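Local structure of oxidoreductase, Gfo/Idh/MocA family (Vibrio cholerae, 1XEA) at residues 145-150 against 226-231. The protein probably works as a nucleotide-dependent oxidoreductase of the Gfo/Idh/MocA family, binding a nicotinamide dinucleotide in its Rossmann-type domain. Sequence-based numbering, arbitrary orientation.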
loop_
_atom_site.group_PDB
_atom_site.type_symbol
_atom_site.label_atom_id
_atom_site.label_comp_id
_atom_site.label_asym_id
_atom_site.label_seq_id
_atom_site.Cartn_x
_atom_site.Cartn_y
_atom_site.Cartn_z
ATOM N N ARG A 145 -12.032 -2.865 22.126
ATOM C CA ARG A 145 -11.905 -1.591 22.820
ATOM C C ARG A 145 -12.480 -0.492 21.938
ATOM O O ARG A 145 -12.746 0.614 22.399
ATOM C CB ARG A 145 -10.443 -1.289 23.157
ATOM C CG ARG A 145 -9.839 -2.256 24.154
ATOM C CD ARG A 145 -10.562 -2.187 25.489
ATOM N NE ARG A 145 -10.303 -3.364 26.321
ATOM C CZ ARG A 145 -11.234 -4.245 26.685
ATOM N NH1 ARG A 145 -12.493 -4.078 26.289
ATOM N NH2 ARG A 145 -10.906 -5.289 27.446
ATOM N N SER A 146 -12.671 -0.811 20.664
ATOM C CA SER A 146 -13.239 0.133 19.712
ATOM C C SER A 146 -13.468 -0.556 18.364
ATOM O O SER A 146 -12.796 -1.533 18.024
ATOM C CB SER A 146 -12.318 1.357 19.550
ATOM O OG SER A 146 -11.486 1.255 18.405
ATOM N N LEU A 147 -14.442 -0.056 17.618
ATOM C CA LEU A 147 -14.773 -0.590 16.307
ATOM C C LEU A 147 -15.373 0.556 15.492
ATOM O O LEU A 147 -16.391 1.129 15.878
ATOM C CB LEU A 147 -15.782 -1.741 16.422
ATOM C CG LEU A 147 -16.329 -2.302 15.098
ATOM C CD1 LEU A 147 -15.218 -2.998 14.339
ATOM C CD2 LEU A 147 -17.480 -3.250 15.360
ATOM N N ARG A 148 -14.733 0.894 14.377
ATOM C CA ARG A 148 -15.195 1.980 13.527
ATOM C C ARG A 148 -15.509 1.478 12.134
ATOM O O ARG A 148 -14.655 0.914 11.447
ATOM C CB ARG A 148 -14.131 3.075 13.440
ATOM C CG ARG A 148 -14.474 4.209 12.487
ATOM C CD ARG A 148 -13.459 5.333 12.593
ATOM N NE ARG A 148 -12.153 4.964 12.074
ATOM C CZ ARG A 148 -11.001 5.463 12.516
ATOM N NH1 ARG A 148 -10.990 6.358 13.502
ATOM N NH2 ARG A 148 -9.858 5.063 11.964
ATOM N N TRP A 149 -16.742 1.697 11.706
ATOM C CA TRP A 149 -17.150 1.267 10.387
ATOM C C TRP A 149 -17.389 2.512 9.522
ATOM O O TRP A 149 -18.281 3.300 9.804
ATOM C CB TRP A 149 -18.424 0.429 10.514
ATOM C CG TRP A 149 -18.615 -0.522 9.381
ATOM C CD1 TRP A 149 -18.823 -0.201 8.067
ATOM C CD2 TRP A 149 -18.563 -1.944 9.442
ATOM N NE1 TRP A 149 -18.903 -1.332 7.311
ATOM C CE2 TRP A 149 -18.748 -2.422 8.129
ATOM C CE3 TRP A 149 -18.379 -2.869 10.481
ATOM C CZ2 TRP A 149 -18.750 -3.784 7.823
ATOM C CZ3 TRP A 149 -18.384 -4.218 10.173
ATOM C CH2 TRP A 149 -18.570 -4.660 8.855
ATOM N N GLU A 150 -16.568 2.698 8.494
ATOM C CA GLU A 150 -16.701 3.827 7.581
ATOM C C GLU A 150 -17.199 3.321 6.222
ATOM O O GLU A 150 -16.697 2.327 5.694
ATOM C CB GLU A 150 -15.346 4.515 7.382
ATOM C CG GLU A 150 -14.729 5.094 8.650
ATOM C CD GLU A 150 -13.391 5.790 8.408
ATOM O OE1 GLU A 150 -13.347 6.747 7.603
ATOM O OE2 GLU A 150 -12.384 5.377 9.031
ATOM N N VAL A 226 -13.033 -0.627 7.688
ATOM C CA VAL A 226 -13.404 -1.087 9.016
ATOM C C VAL A 226 -12.133 -1.130 9.868
ATOM O O VAL A 226 -11.106 -1.672 9.455
ATOM C CB VAL A 226 -14.054 -2.464 8.961
ATOM C CG1 VAL A 226 -14.522 -2.865 10.344
ATOM C CG2 VAL A 226 -15.195 -2.440 7.985
ATOM N N THR A 227 -12.214 -0.529 11.047
ATOM C CA THR A 227 -11.097 -0.470 11.968
ATOM C C THR A 227 -11.541 -1.026 13.294
ATOM O O THR A 227 -12.538 -0.575 13.857
ATOM C CB THR A 227 -10.647 0.966 12.231
ATOM O OG1 THR A 227 -10.191 1.561 11.015
ATOM C CG2 THR A 227 -9.540 0.987 13.255
ATOM N N ALA A 228 -10.802 -2.004 13.801
ATOM C CA ALA A 228 -11.139 -2.606 15.082
ATOM C C ALA A 228 -9.937 -2.565 16.003
ATOM O O ALA A 228 -8.808 -2.745 15.564
ATOM C CB ALA A 228 -11.581 -4.044 14.866
ATOM N N SER A 229 -10.151 -2.326 17.284
ATOM C CA SER A 229 -9.001 -2.325 18.161
ATOM C C SER A 229 -9.272 -3.038 19.472
ATOM O O SER A 229 -10.381 -3.011 20.005
ATOM C CB SER A 229 -8.525 -0.900 18.425
ATOM O OG SER A 229 -9.282 -0.298 19.451
ATOM N N TYR A 230 -8.234 -3.693 19.970
ATOM C CA TYR A 230 -8.285 -4.421 21.222
ATOM C C TYR A 230 -7.113 -3.884 22.010
ATOM O O TYR A 230 -6.583 -2.820 21.689
ATOM C CB TYR A 230 -8.087 -5.910 20.972
ATOM C CG TYR A 230 -9.128 -6.529 20.075
ATOM C CD1 TYR A 230 -9.068 -6.379 18.689
ATOM C CD2 TYR A 230 -10.177 -7.272 20.614
ATOM C CE1 TYR A 230 -10.027 -6.962 17.868
ATOM C CE2 TYR A 230 -11.139 -7.854 19.799
ATOM C CZ TYR A 230 -11.058 -7.698 18.433
ATOM O OH TYR A 230 -12.003 -8.291 17.633
ATOM N N ASP A 231 -6.688 -4.597 23.041
ATOM C CA ASP A 231 -5.541 -4.109 23.781
ATOM C C ASP A 231 -4.286 -4.536 23.041
ATOM O O ASP A 231 -4.049 -5.720 22.842
ATOM C CB ASP A 231 -5.539 -4.633 25.221
ATOM C CG ASP A 231 -6.648 -4.012 26.068
ATOM O OD1 ASP A 231 -6.767 -2.753 26.090
ATOM O OD2 ASP A 231 -7.401 -4.787 26.712
HETATM O O HOH W 1 -12.603 2.647 9.602
#
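V226 and W149 form the tight end of this antiparallel strand pair. They lie side by side in a non-hydrogen-bonded pair; the flat indole offers a broad face, and CG2 of the valine rests over it, 3.7 Å from the centroid of the six-membered ring, a CH-pi contact. CG1, anti to the backbone N, lies near CE3 of W149 and also reaches CD1 of L147 at 4.1 Å, so the two branches serve ring and leucine. A228, with only a methyl, lets the same CD1 settle 3.8 Å from its CB. All four are buried, apolar L147 against L136 and L177, the indole under helices 134-138 and 160-175 with NE1 hydrogen-bonded to OE1 of E224. R148 and T227 exchange two nearly straight backbone hydrogen bonds, N of R148 to O of T227 being 2.7 Å. Strands 146-152 and 223-230 are neighbours in the eight-stranded mixed sheet, separate from the five-stranded parallel sheet of the Rossmann-type fold, as in Gfo/Idh/MocA relatives. At R145 and S146 a classic beta bulge interrupts the regular pairing: O of S229 accepts from both amides, R145 N at 2.7 Å and S146 N at 3.2 Å. The opposite face, near a second subunit, is polar, and S146, R148 and T227 are partly exposed. The small hydroxyls of S146 and S229 hydrogen-bond directly, OG to OG 2.9 Å. A water links OG1 of T227 to OE2 of E150, which long-chained R148 of its own and the second subunit also reach. R145, equally long, bends at chi2 (-62°) and brings NE obliquely to OD2 of D231, a 3.3 Å salt bridge from above the carboxylate plane.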